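Local atomic coordinates of cephalosporin hydroxylase CMCI (Streptomyces clavuligerus, PDB entry 2BM8), a protein that takes part in cephamycin biosynthesis, probably acting on a cephalosporin intermediate as a hydroxylase or methyltransferase-like enzyme. Residues B[62-67]-B[89-94]; B[83-88]-B[156-161]; B[95-100]-B[126-131]; B[137-142]-B[166-171]. The protein carries 3 engineered substitutions. All blocks are in the same frame, centred on the assembly; numbering follows the deposited sequence.

Interaction 1: B[62-67]-B[89-94]; sequences RMLKDP and GVYNGG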
loop_
_atom_site.group_PDB
_atom_site.type_symbol
_atom_site.label_atom_id
_atom_site.label_comp_id
_atom_site.label_asym_id
_atom_site.label_seq_id
_atom_site.Cartn_x
_atom_site.Cartn_y
_atom_site.Cartn_z
ATOM N N ARG B 62 -19.894 -21.101 15.064
ATOM C CA ARG B 62 -19.244 -19.895 14.569
ATOM C C ARG B 62 -18.382 -19.294 15.662
ATOM O O ARG B 62 -18.792 -19.267 16.820
ATOM C CB ARG B 62 -20.290 -18.890 14.135
ATOM C CG ARG B 62 -21.093 -19.365 12.949
ATOM C CD ARG B 62 -21.974 -18.329 12.371
ATOM N NE ARG B 62 -21.196 -17.153 12.062
ATOM C CZ ARG B 62 -21.615 -15.902 12.137
ATOM N NH1 ARG B 62 -22.865 -15.605 12.480
ATOM N NH2 ARG B 62 -20.754 -14.937 11.850
ATOM N N MET B 63 -17.196 -18.826 15.284
ATOM C CA MET B 63 -16.259 -18.168 16.185
ATOM C C MET B 63 -16.091 -16.744 15.715
ATOM O O MET B 63 -15.467 -16.515 14.690
ATOM C CB MET B 63 -14.875 -18.843 16.135
ATOM C CG MET B 63 -14.588 -19.799 17.271
ATOM S SD MET B 63 -14.255 -18.941 18.791
ATOM C CE MET B 63 -12.607 -18.511 18.606
ATOM N N LEU B 64 -16.622 -15.793 16.476
ATOM C CA LEU B 64 -16.473 -14.381 16.151
ATOM C C LEU B 64 -15.084 -13.835 16.489
ATOM O O LEU B 64 -14.742 -12.745 16.058
ATOM C CB LEU B 64 -17.527 -13.545 16.873
ATOM C CG LEU B 64 -18.995 -13.634 16.455
ATOM C CD1 LEU B 64 -19.569 -12.234 16.392
ATOM C CD2 LEU B 64 -19.204 -14.339 15.133
ATOM N N LYS B 65 -14.302 -14.578 17.261
ATOM C CA LYS B 65 -12.942 -14.184 17.572
ATOM C C LYS B 65 -11.983 -14.763 16.544
ATOM O O LYS B 65 -11.948 -15.965 16.351
ATOM C CB LYS B 65 -12.575 -14.626 18.993
ATOM C CG LYS B 65 -13.391 -13.881 20.086
ATOM C CD LYS B 65 -12.930 -14.239 21.488
ATOM C CE LYS B 65 -13.862 -13.720 22.595
ATOM N NZ LYS B 65 -14.817 -12.667 22.163
ATOM N N ASP B 66 -11.197 -13.916 15.877
ATOM C CA ASP B 66 -10.371 -14.411 14.786
ATOM C C ASP B 66 -9.066 -15.062 15.274
ATOM O O ASP B 66 -8.775 -15.017 16.467
ATOM C CB ASP B 66 -10.226 -13.369 13.647
ATOM C CG ASP B 66 -9.430 -12.157 14.020
ATOM O OD1 ASP B 66 -8.433 -12.260 14.773
ATOM O OD2 ASP B 66 -9.727 -11.037 13.537
ATOM N N PRO B 67 -8.355 -15.766 14.389
ATOM C CA PRO B 67 -7.141 -16.485 14.775
ATOM C C PRO B 67 -6.084 -15.682 15.536
ATOM O O PRO B 67 -5.447 -16.235 16.401
ATOM C CB PRO B 67 -6.580 -16.958 13.428
ATOM C CG PRO B 67 -7.779 -17.170 12.606
ATOM C CD PRO B 67 -8.687 -16.015 12.971
ATOM N N GLY B 89 -21.970 -10.361 26.600
ATOM C CA GLY B 89 -22.241 -10.506 25.177
ATOM C C GLY B 89 -21.920 -11.917 24.702
ATOM O O GLY B 89 -20.754 -12.262 24.569
ATOM N N VAL B 90 -22.945 -12.726 24.426
ATOM C CA VAL B 90 -22.761 -14.147 24.134
ATOM C C VAL B 90 -22.965 -14.521 22.660
ATOM O O VAL B 90 -22.133 -15.256 22.090
ATOM C CB VAL B 90 -23.705 -14.999 25.002
ATOM C CG1 VAL B 90 -23.666 -16.468 24.596
ATOM C CG2 VAL B 90 -23.352 -14.852 26.459
ATOM N N TYR B 91 -24.066 -14.045 22.062
ATOM C CA TYR B 91 -24.484 -14.431 20.691
ATOM C C TYR B 91 -24.690 -15.960 20.531
ATOM O O TYR B 91 -25.586 -16.512 21.148
ATOM C CB TYR B 91 -23.532 -13.845 19.628
ATOM C CG TYR B 91 -23.994 -14.017 18.172
ATOM C CD1 TYR B 91 -25.257 -13.610 17.755
ATOM C CD2 TYR B 91 -23.162 -14.612 17.227
ATOM C CE1 TYR B 91 -25.676 -13.791 16.424
ATOM C CE2 TYR B 91 -23.564 -14.790 15.899
ATOM C CZ TYR B 91 -24.813 -14.379 15.502
ATOM O OH TYR B 91 -25.186 -14.551 14.181
ATOM N N ASN B 92 -23.854 -16.637 19.739
ATOM C CA ASN B 92 -24.009 -18.070 19.468
ATOM C C ASN B 92 -23.317 -18.982 20.482
ATOM O O ASN B 92 -23.583 -20.184 20.507
ATOM C CB ASN B 92 -23.493 -18.414 18.071
ATOM C CG ASN B 92 -21.994 -18.378 17.993
ATOM O OD1 ASN B 92 -21.386 -17.369 18.327
ATOM N ND2 ASN B 92 -21.382 -19.475 17.566
ATOM N N GLY B 93 -22.396 -18.417 21.268
ATOM C CA GLY B 93 -21.771 -19.129 22.369
ATOM C C GLY B 93 -20.486 -19.840 21.989
ATOM O O GLY B 93 -19.888 -20.549 22.808
ATOM N N GLY B 94 -20.055 -19.640 20.751
ATOM C CA GLY B 94 -18.878 -20.310 20.229
ATOM C C GLY B 94 -17.673 -20.017 21.098
ATOM O O GLY B 94 -16.979 -20.937 21.543
HETATM O O HOH W 1 -22.678 -21.297 15.748
#
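Two irregular segments meet where the chain leaves strand 61-62 and where it turns from strand 84-88 into helix 94-106, with Met63 CA and Gly94 CA 5.3 Å apart. In 89-94 a type II' turn runs from Val90 to Gly93, closed by Gly93 N on Val90 O at 3.3 Å. Asn92 carries the polar contact. Its CG stands in the crowded position between backbone N and carbonyl carbon (chi1 73°), which lets Asn92 ND2 give a fairly straight (158°) hydrogen bond to Arg62 O at 2.7 Å, on a carbonyl lone pair. The second amide hydrogen suits a water that accepts from Asn92 ND2 and Arg62 N. Arg62 O also takes a CA-H contact from Gly94 CA at 3.6 Å; a CB here would collide with that oxygen, so glycine fits. Arg62 bends at chi3 and brings NH1 in plane to the edge of the Tyr91 ring, guanidinium and ring planes 85° apart; its NH2 and NH1 bond to the carbonyls of Leu18 and Asp21. Leu64 CG touches Tyr91 CD2 at 4.3 Å. A glycine-rich turn between the first strand and its following helix is characteristic of Rossmann-like methyltransferases, where it usually lines the cofactor pocket.

Interaction 2: B[83-88]-B[156-161]; sequences RTIVEL and IFIDNA. Engineered in segment 156-161: Asn160 (natural residue Asp).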
loop_
_atom_site.group_PDB
_atom_site.type_symbol
_atom_site.label_atom_id
_atom_site.label_comp_id
_atom_site.label_asym_id
_atom_site.label_seq_id
_atom_site.Cartn_x
_atom_site.Cartn_y
_atom_site.Cartn_z
ATOM N N ARG B 83 -9.139 -19.065 36.916
ATOM C CA ARG B 83 -10.226 -19.901 37.421
ATOM C C ARG B 83 -11.616 -19.500 36.876
ATOM O O ARG B 83 -12.548 -20.299 36.920
ATOM C CB ARG B 83 -10.233 -19.881 38.959
ATOM C CG ARG B 83 -9.106 -20.703 39.614
ATOM C CD ARG B 83 -9.509 -22.127 40.004
ATOM N NE ARG B 83 -9.795 -22.233 41.441
ATOM C CZ ARG B 83 -10.898 -22.751 41.983
ATOM N NH1 ARG B 83 -11.876 -23.257 41.237
ATOM N NH2 ARG B 83 -11.022 -22.777 43.304
ATOM N N THR B 84 -11.760 -18.277 36.361
ATOM C CA THR B 84 -13.054 -17.799 35.873
ATOM C C THR B 84 -12.893 -16.907 34.645
ATOM O O THR B 84 -12.148 -15.946 34.676
ATOM C CB THR B 84 -13.807 -16.995 36.970
ATOM O OG1 THR B 84 -13.844 -17.717 38.209
ATOM C CG2 THR B 84 -15.282 -16.815 36.596
ATOM N N ILE B 85 -13.599 -17.226 33.569
ATOM C CA ILE B 85 -13.688 -16.333 32.428
ATOM C C ILE B 85 -15.138 -15.920 32.205
ATOM O O ILE B 85 -16.001 -16.771 32.055
ATOM C CB ILE B 85 -13.125 -17.018 31.190
ATOM C CG1 ILE B 85 -11.616 -17.221 31.364
ATOM C CG2 ILE B 85 -13.418 -16.190 29.940
ATOM C CD1 ILE B 85 -11.032 -18.176 30.374
ATOM N N VAL B 86 -15.381 -14.610 32.196
ATOM C CA VAL B 86 -16.697 -14.022 31.991
ATOM C C VAL B 86 -16.805 -13.332 30.625
ATOM O O VAL B 86 -15.977 -12.492 30.290
ATOM C CB VAL B 86 -16.973 -12.948 33.045
ATOM C CG1 VAL B 86 -18.354 -12.345 32.842
ATOM C CG2 VAL B 86 -16.842 -13.514 34.465
ATOM N N GLU B 87 -17.835 -13.684 29.853
ATOM C CA GLU B 87 -18.162 -13.008 28.596
ATOM C C GLU B 87 -19.443 -12.227 28.775
ATOM O O GLU B 87 -20.474 -12.824 29.000
ATOM C CB GLU B 87 -18.403 -14.027 27.477
ATOM C CG GLU B 87 -17.178 -14.338 26.642
ATOM C CD GLU B 87 -16.847 -13.243 25.648
ATOM O OE1 GLU B 87 -17.375 -12.118 25.802
ATOM O OE2 GLU B 87 -16.070 -13.521 24.707
ATOM N N LEU B 88 -19.371 -10.906 28.681
ATOM C CA LEU B 88 -20.549 -10.035 28.568
ATOM C C LEU B 88 -20.814 -9.887 27.070
ATOM O O LEU B 88 -19.971 -9.355 26.354
ATOM C CB LEU B 88 -20.244 -8.659 29.179
ATOM C CG LEU B 88 -21.295 -7.807 29.901
ATOM C CD1 LEU B 88 -20.883 -6.358 29.815
ATOM C CD2 LEU B 88 -22.745 -7.986 29.400
ATOM N N ILE B 156 -10.771 -13.317 34.133
ATOM C CA ILE B 156 -10.782 -12.470 32.947
ATOM C C ILE B 156 -12.232 -12.074 32.659
ATOM O O ILE B 156 -13.078 -12.931 32.453
ATOM C CB ILE B 156 -10.192 -13.214 31.738
ATOM C CG1 ILE B 156 -8.771 -13.679 32.033
ATOM C CG2 ILE B 156 -10.243 -12.327 30.481
ATOM C CD1 ILE B 156 -8.198 -14.574 30.950
ATOM N N PHE B 157 -12.494 -10.773 32.655
ATOM C CA PHE B 157 -13.799 -10.212 32.337
ATOM C C PHE B 157 -13.718 -9.603 30.939
ATOM O O PHE B 157 -12.904 -8.724 30.694
ATOM C CB PHE B 157 -14.161 -9.144 33.372
ATOM C CG PHE B 157 -15.559 -8.612 33.239
ATOM C CD1 PHE B 157 -16.537 -8.952 34.172
ATOM C CD2 PHE B 157 -15.907 -7.778 32.178
ATOM C CE1 PHE B 157 -17.831 -8.469 34.054
ATOM C CE2 PHE B 157 -17.205 -7.298 32.044
ATOM C CZ PHE B 157 -18.169 -7.642 32.983
ATOM N N ILE B 158 -14.566 -10.057 30.028
ATOM C CA ILE B 158 -14.506 -9.630 28.628
ATOM C C ILE B 158 -15.817 -8.968 28.224
ATOM O O ILE B 158 -16.872 -9.592 28.249
ATOM C CB ILE B 158 -14.210 -10.821 27.690
ATOM C CG1 ILE B 158 -12.992 -11.593 28.195
ATOM C CG2 ILE B 158 -13.965 -10.331 26.252
ATOM C CD1 ILE B 158 -12.684 -12.818 27.412
ATOM N N ASP B 159 -15.732 -7.688 27.880
ATOM C CA ASP B 159 -16.857 -6.958 27.319
ATOM C C ASP B 159 -16.964 -7.125 25.795
ATOM O O ASP B 159 -16.083 -6.702 25.063
ATOM C CB ASP B 159 -16.712 -5.478 27.639
ATOM C CG ASP B 159 -17.777 -4.654 26.981
ATOM O OD1 ASP B 159 -17.438 -3.587 26.395
ATOM O OD2 ASP B 159 -18.975 -5.031 26.996
ATOM N N ASN B 160 -18.049 -7.753 25.341
ATOM C CA ASN B 160 -18.449 -7.778 23.923
ATOM C C ASN B 160 -19.797 -7.072 23.695
ATOM O O ASN B 160 -20.319 -7.093 22.599
ATOM C CB ASN B 160 -18.528 -9.223 23.399
ATOM C CG ASN B 160 -17.159 -9.797 23.037
ATOM O OD1 ASN B 160 -16.508 -9.341 22.085
ATOM N ND2 ASN B 160 -16.715 -10.803 23.793
ATOM N N ALA B 161 -20.353 -6.432 24.719
ATOM C CA ALA B 161 -21.669 -5.790 24.609
ATOM C C ALA B 161 -21.573 -4.268 24.437
ATOM O O ALA B 161 -22.249 -3.683 23.597
ATOM C CB ALA B 161 -22.527 -6.145 25.829
#
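Glu87 and the engineered Asn160 (Asp in the natural protein) cross obliquely with carboxylate and amide nearly coplanar, 29° apart. Asn160 ND2 donates a hydrogen bond to the syn lone pair of Glu87 OE1, at a very short 2.5 Å. Glu87 gets there by bending at chi2 (-77°), which carries its end back over Ile158, whose CG2 lies 3.9 Å from Glu87 OE1. The buried carboxylate has a second partner in Lys65, which would favour its ionised form. Ile85, Ile156 and Ile158 share this face; Ile85 CG2 touches Ile158 CD1 at 4.3 Å, and helices 67-80 and 94-106 cover them. These are strands one and four of a Rossmann-like sheet of order 3-2-1-4-5-7-6, lying parallel, and their backbones bond in register: Val86 N gives to Ile156 O at 2.9 Å, Ile158 N to Val86 O, and Leu88 N to Ile158 O, each nearly along the C=O axis. The ladder runs on past the strand, where Asn160 N reaches Leu88 O at 2.7 Å. On the other face Val86 CG1, anti to its backbone N, lies 4.1 Å from Phe157 CD1, beta-branched valine suiting a strand. Leu88 and Asp159 lie side by side, pointing the same way, with Leu88 CD1 3.7 Å from Asp159 OD2, while Leu88 CD2 meets the small Ala161 CB. Asp159 OD2 receives Ala161 N from above the carboxylate plane, an Asx turn, and also the backbone N of His162.

Interaction 3: B[95-100]-B[126-131]; sequences SLAWFR and ASDMEN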
loop_
_atom_site.group_PDB
_atom_site.type_symbol
_atom_site.label_atom_id
_atom_site.label_comp_id
_atom_site.label_asym_id
_atom_site.label_seq_id
_atom_site.Cartn_x
_atom_site.Cartn_y
_atom_site.Cartn_z
ATOM N N SER B 95 -17.443 -18.743 21.386
ATOM C CA SER B 95 -16.280 -18.361 22.160
ATOM C C SER B 95 -16.325 -18.909 23.606
ATOM O O SER B 95 -15.293 -19.166 24.203
ATOM C CB SER B 95 -16.127 -16.840 22.138
ATOM O OG SER B 95 -17.159 -16.261 22.910
ATOM N N LEU B 96 -17.505 -19.093 24.169
ATOM C CA LEU B 96 -17.643 -19.774 25.474
ATOM C C LEU B 96 -17.111 -21.219 25.457
ATOM O O LEU B 96 -16.319 -21.602 26.310
ATOM C CB LEU B 96 -19.109 -19.835 25.882
ATOM C CG LEU B 96 -19.744 -18.689 26.657
ATOM C CD1 LEU B 96 -19.067 -17.359 26.419
ATOM C CD2 LEU B 96 -21.217 -18.632 26.310
ATOM N N ALA B 97 -17.582 -22.019 24.500
ATOM C CA ALA B 97 -17.137 -23.394 24.361
ATOM C C ALA B 97 -15.647 -23.464 24.080
ATOM O O ALA B 97 -14.973 -24.379 24.549
ATOM C CB ALA B 97 -17.897 -24.090 23.257
ATOM N N TRP B 98 -15.136 -22.496 23.321
ATOM C CA TRP B 98 -13.721 -22.431 22.988
ATOM C C TRP B 98 -12.903 -22.200 24.255
ATOM O O TRP B 98 -11.963 -22.937 24.520
ATOM C CB TRP B 98 -13.449 -21.333 21.949
ATOM C CG TRP B 98 -12.011 -21.247 21.540
ATOM C CD1 TRP B 98 -11.352 -22.096 20.724
ATOM C CD2 TRP B 98 -11.061 -20.278 21.959
ATOM N NE1 TRP B 98 -10.040 -21.711 20.585
ATOM C CE2 TRP B 98 -9.837 -20.595 21.346
ATOM C CE3 TRP B 98 -11.120 -19.159 22.787
ATOM C CZ2 TRP B 98 -8.691 -19.849 21.538
ATOM C CZ3 TRP B 98 -9.984 -18.409 22.970
ATOM C CH2 TRP B 98 -8.782 -18.764 22.357
ATOM N N PHE B 99 -13.280 -21.205 25.043
ATOM C CA PHE B 99 -12.587 -20.915 26.300
ATOM C C PHE B 99 -12.601 -22.120 27.236
ATOM O O PHE B 99 -11.595 -22.419 27.875
ATOM C CB PHE B 99 -13.227 -19.730 27.032
ATOM C CG PHE B 99 -12.744 -18.393 26.571
ATOM C CD1 PHE B 99 -13.647 -17.422 26.160
ATOM C CD2 PHE B 99 -11.394 -18.084 26.571
ATOM C CE1 PHE B 99 -13.211 -16.182 25.743
ATOM C CE2 PHE B 99 -10.953 -16.838 26.159
ATOM C CZ PHE B 99 -11.869 -15.890 25.740
ATOM N N ARG B 100 -13.755 -22.779 27.320
ATOM C CA ARG B 100 -13.922 -23.988 28.118
ATOM C C ARG B 100 -13.018 -25.104 27.617
ATOM O O ARG B 100 -12.266 -25.684 28.376
ATOM C CB ARG B 100 -15.379 -24.458 28.082
ATOM C CG ARG B 100 -15.693 -25.540 29.102
ATOM C CD ARG B 100 -15.511 -26.990 28.596
ATOM N NE ARG B 100 -16.062 -27.194 27.253
ATOM C CZ ARG B 100 -17.361 -27.276 26.977
ATOM N NH1 ARG B 100 -18.269 -27.178 27.936
ATOM N NH2 ARG B 100 -17.766 -27.448 25.735
ATOM N N ALA B 126 -26.980 -28.793 24.775
ATOM C CA ALA B 126 -27.032 -28.964 26.220
ATOM C C ALA B 126 -26.021 -29.997 26.726
ATOM O O ALA B 126 -25.561 -29.910 27.865
ATOM C CB ALA B 126 -28.434 -29.346 26.645
ATOM N N SER B 127 -25.675 -30.958 25.871
ATOM C CA SER B 127 -24.709 -32.004 26.212
ATOM C C SER B 127 -23.249 -31.535 26.303
ATOM O O SER B 127 -22.403 -32.264 26.834
ATOM C CB SER B 127 -24.786 -33.123 25.181
ATOM O OG SER B 127 -24.602 -32.597 23.885
ATOM N N ASP B 128 -22.964 -30.335 25.785
ATOM C CA ASP B 128 -21.608 -29.790 25.721
ATOM C C ASP B 128 -21.485 -28.508 26.556
ATOM O O ASP B 128 -20.955 -27.495 26.101
ATOM C CB ASP B 128 -21.233 -29.526 24.260
ATOM C CG ASP B 128 -19.774 -29.129 24.087
ATOM O OD1 ASP B 128 -18.881 -29.751 24.710
ATOM O OD2 ASP B 128 -19.423 -28.181 23.356
ATOM N N MET B 129 -21.936 -28.582 27.798
ATOM C CA MET B 129 -22.126 -27.404 28.634
ATOM C C MET B 129 -21.437 -27.478 30.003
ATOM O O MET B 129 -21.644 -26.617 30.854
ATOM C CB MET B 129 -23.627 -27.186 28.816
ATOM C CG MET B 129 -24.032 -25.736 28.950
ATOM S SD MET B 129 -24.018 -24.783 27.397
ATOM C CE MET B 129 -25.126 -23.564 27.887
ATOM N N GLU B 130 -20.614 -28.501 30.210
ATOM C CA GLU B 130 -19.839 -28.630 31.434
ATOM C C GLU B 130 -18.954 -27.391 31.653
ATOM O O GLU B 130 -18.221 -26.993 30.769
ATOM C CB GLU B 130 -18.973 -29.893 31.368
ATOM C CG GLU B 130 -18.370 -30.321 32.703
ATOM C CD GLU B 130 -17.342 -31.444 32.552
ATOM O OE1 GLU B 130 -16.418 -31.304 31.712
ATOM O OE2 GLU B 130 -17.454 -32.465 33.276
ATOM N N ASN B 131 -19.052 -26.797 32.836
ATOM C CA ASN B 131 -18.288 -25.617 33.224
ATOM C C ASN B 131 -18.565 -24.351 32.396
ATOM O O ASN B 131 -17.729 -23.450 32.313
ATOM C CB ASN B 131 -16.797 -25.972 33.287
ATOM C CG ASN B 131 -16.515 -27.101 34.289
ATOM O OD1 ASN B 131 -17.276 -27.310 35.242
ATOM N ND2 ASN B 131 -15.439 -27.838 34.066
#
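The loop joining the second and third strands of the Rossmann-like sheet, 111-116 and 132-136, is fastened to helix 94-106 chiefly by Arg100. This arginine leaves the helix with CG anti to the backbone N and then folds at chi2 and chi3 (-91° and -44°), which turns its guanidinium into the curve of the loop. Arg100 NH1 gives a hydrogen bond to Glu130 O at 2.8 Å, in the guanidinium plane and on a lone pair of the carbonyl. Asp128 O takes two more: one from Arg100 NH2 at 3.2 Å, arriving above the carbonyl plane, and a weak one from Arg100 NH1 at 3.3 Å. The side chain of Asp128 adds a salt bridge, its OD1 2.8 Å from Arg100 NH2, with carboxylate and guanidinium planes 58° apart. Arginine suits the place because its several N-H groups can bind two backbone oxygens and a carboxylate at once. The Asp128 carboxylate is shared, since OD2 also pairs with Arg59, and Glu130 turns its own charge to Lys104, further along the same helix. Arg100 rests on Ile132 of strand 132-136, as Leu96 does on Leu134, whereas Phe99 is directed to Ile85 of strand 84-88 and to Leu77 of helix 67-80.

Interaction 4: B[137-142]-B[166-171]; sequences GDCSDL and FNIMKW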
loop_
_atom_site.group_PDB
_atom_site.type_symbol
_atom_site.label_atom_id
_atom_site.label_comp_id
_atom_site.label_asym_id
_atom_site.label_seq_id
_atom_site.Cartn_x
_atom_site.Cartn_y
_atom_site.Cartn_z
ATOM N N GLY B 137 -28.818 -11.322 31.717
ATOM C CA GLY B 137 -28.580 -10.044 32.369
ATOM C C GLY B 137 -29.029 -8.810 31.603
ATOM O O GLY B 137 -29.858 -8.876 30.704
ATOM N N ASP B 138 -28.442 -7.675 31.961
ATOM C CA ASP B 138 -28.950 -6.367 31.577
ATOM C C ASP B 138 -27.871 -5.347 31.978
ATOM O O ASP B 138 -27.639 -5.100 33.166
ATOM C CB ASP B 138 -30.292 -6.123 32.295
ATOM C CG ASP B 138 -30.853 -4.721 32.073
ATOM O OD1 ASP B 138 -31.806 -4.343 32.804
ATOM O OD2 ASP B 138 -30.417 -3.936 31.201
ATOM N N CYS B 139 -27.199 -4.772 30.985
ATOM C CA CYS B 139 -26.045 -3.912 31.246
ATOM C C CYS B 139 -26.345 -2.670 32.087
ATOM O O CYS B 139 -25.523 -2.270 32.913
ATOM C CB CYS B 139 -25.380 -3.508 29.931
ATOM S SG CYS B 139 -24.495 -4.881 29.158
ATOM N N SER B 140 -27.515 -2.069 31.897
ATOM C CA SER B 140 -27.830 -0.803 32.570
ATOM C C SER B 140 -28.217 -0.979 34.056
ATOM O O SER B 140 -28.285 0.001 34.805
ATOM C CB SER B 140 -28.912 -0.029 31.794
ATOM O OG SER B 140 -30.205 -0.280 32.303
ATOM N N ASP B 141 -28.472 -2.222 34.471
ATOM C CA ASP B 141 -28.752 -2.550 35.872
ATOM C C ASP B 141 -27.535 -3.290 36.451
ATOM O O ASP B 141 -27.240 -4.405 36.041
ATOM C CB ASP B 141 -30.025 -3.399 35.951
ATOM C CG ASP B 141 -30.382 -3.820 37.376
ATOM O OD1 ASP B 141 -31.467 -4.414 37.559
ATOM O OD2 ASP B 141 -29.652 -3.611 38.367
ATOM N N LEU B 142 -26.839 -2.662 37.399
ATOM C CA LEU B 142 -25.569 -3.187 37.922
ATOM C C LEU B 142 -25.724 -4.392 38.863
ATOM O O LEU B 142 -24.811 -5.209 38.976
ATOM C CB LEU B 142 -24.775 -2.081 38.632
ATOM C CG LEU B 142 -24.133 -0.997 37.756
ATOM C CD1 LEU B 142 -23.620 0.162 38.616
ATOM C CD2 LEU B 142 -22.997 -1.562 36.898
ATOM N N PHE B 166 -18.092 1.741 31.106
ATOM C CA PHE B 166 -17.335 2.427 32.145
ATOM C C PHE B 166 -17.940 2.246 33.528
ATOM O O PHE B 166 -17.201 2.075 34.497
ATOM C CB PHE B 166 -17.164 3.907 31.805
ATOM C CG PHE B 166 -16.258 4.131 30.639
ATOM C CD1 PHE B 166 -16.771 4.502 29.401
ATOM C CD2 PHE B 166 -14.893 3.932 30.767
ATOM C CE1 PHE B 166 -15.934 4.700 28.326
ATOM C CE2 PHE B 166 -14.051 4.119 29.688
ATOM C CZ PHE B 166 -14.570 4.502 28.467
ATOM N N ASN B 167 -19.271 2.266 33.613
ATOM C CA ASN B 167 -19.964 1.984 34.874
ATOM C C ASN B 167 -19.729 0.557 35.342
ATOM O O ASN B 167 -19.490 0.326 36.519
ATOM C CB ASN B 167 -21.475 2.263 34.759
ATOM C CG ASN B 167 -21.840 3.727 35.087
ATOM O OD1 ASN B 167 -21.336 4.304 36.053
ATOM N ND2 ASN B 167 -22.720 4.319 34.277
ATOM N N ILE B 168 -19.771 -0.395 34.414
ATOM C CA ILE B 168 -19.503 -1.800 34.723
ATOM C C ILE B 168 -18.058 -1.970 35.167
ATOM O O ILE B 168 -17.761 -2.797 36.018
ATOM C CB ILE B 168 -19.793 -2.692 33.492
ATOM C CG1 ILE B 168 -21.274 -2.670 33.137
ATOM C CG2 ILE B 168 -19.370 -4.131 33.743
ATOM C CD1 ILE B 168 -21.544 -3.151 31.718
ATOM N N MET B 169 -17.168 -1.173 34.581
ATOM C CA MET B 169 -15.743 -1.148 34.958
ATOM C C MET B 169 -15.529 -0.659 36.382
ATOM O O MET B 169 -14.708 -1.211 37.092
ATOM C CB MET B 169 -14.939 -0.247 34.014
ATOM C CG MET B 169 -13.592 -0.800 33.591
ATOM S SD MET B 169 -13.079 -0.066 32.016
ATOM C CE MET B 169 -11.890 1.097 32.565
ATOM N N LYS B 170 -16.250 0.392 36.770
ATOM C CA LYS B 170 -16.178 0.940 38.119
ATOM C C LYS B 170 -16.684 -0.110 39.117
ATOM O O LYS B 170 -16.091 -0.308 40.186
ATOM C CB LYS B 170 -16.990 2.249 38.215
ATOM C CG LYS B 170 -17.384 2.736 39.662
ATOM C CD LYS B 170 -18.484 3.819 39.604
ATOM C CE LYS B 170 -19.038 4.212 40.984
ATOM N NZ LYS B 170 -20.546 4.130 41.106
ATOM N N TRP B 171 -17.769 -0.794 38.753
ATOM C CA TRP B 171 -18.297 -1.872 39.575
ATOM C C TRP B 171 -17.272 -3.003 39.723
ATOM O O TRP B 171 -17.030 -3.485 40.831
ATOM C CB TRP B 171 -19.625 -2.420 39.024
ATOM C CG TRP B 171 -20.082 -3.607 39.811
ATOM C CD1 TRP B 171 -20.840 -3.598 40.952
ATOM C CD2 TRP B 171 -19.749 -4.975 39.561
ATOM N NE1 TRP B 171 -21.013 -4.882 41.410
ATOM C CE2 TRP B 171 -20.353 -5.747 40.578
ATOM C CE3 TRP B 171 -19.007 -5.633 38.568
ATOM C CZ2 TRP B 171 -20.242 -7.133 40.634
ATOM C CZ3 TRP B 171 -18.895 -7.013 38.620
ATOM C CH2 TRP B 171 -19.507 -7.750 39.654
#
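Asp138 O has the most bonds of the polar atoms here, two, neither of them strong: one from Asp141 N at 3.3 Å, which closes a type I turn from Asp138 to Asp141, and a weak one from Thr144 OG1. The turn brings Cys139 and Leu142 round to helix 165-175, and the meeting itself is apolar. Leu142 carries most of it. Its CG lies anti to the carbonyl carbon (chi1 -72°), and the one methyl CD2 does the touching, set against the helix surface beside Asn167, Ile168 and Trp171. Leu142 CD2 comes 4.0 Å from Asn167 O, an oxygen already taken by Trp171 N within the helix, and 4.3 Å from Ile168 CG1. In the Rossmann-like fold this joins the loop at the carboxyl end of strand 132-136 to the helix after strand 155-159, which covers the sheet face carrying Leu88 and Phe157. Leucine and tryptophan slide past each other in opposite directions: Leu142 CD2 meets the Trp171 stem, 4.1 Å from CB, rather than the indole, which stacks on His175. Ile168, chain extended at chi2 (162°), sends CD1 across to the loop, where it lies 4.2 Å from Cys139 CB; a small, fairly apolar cysteine suits a place between Ile168 and Leu88. Asn167 bonds through ND2 to Asn164 OD1 and packs on Phe9 of a neighbouring subunit, while Lys170 lies on Ser5 of that same subunit.

Interaction 2 is the hub, with centres about 13 Å from interactions 1 and 4 and about 14 Å from interaction 3. It joins interaction 1 through the salt bridge of Lys65 NZ to Glu87 OE2, 3.0 Å, and interaction 3 where Phe99 CZ meets Ile158 CD1 at 3.6 Å. Interaction 4 covers the other face, with Leu88 CD2 3.6 Å from Cys139 SG. Interactions 1 and 3 share helix 94-106, while 3 and 4 lie about 25 Å apart between centres and do not touch. In related folds the cofactor binds near the glycine-rich turn of 89-94 and the strand ends beside it, so interactions 1, 2 and 4 probably border the corresponding pocket, here without ligand.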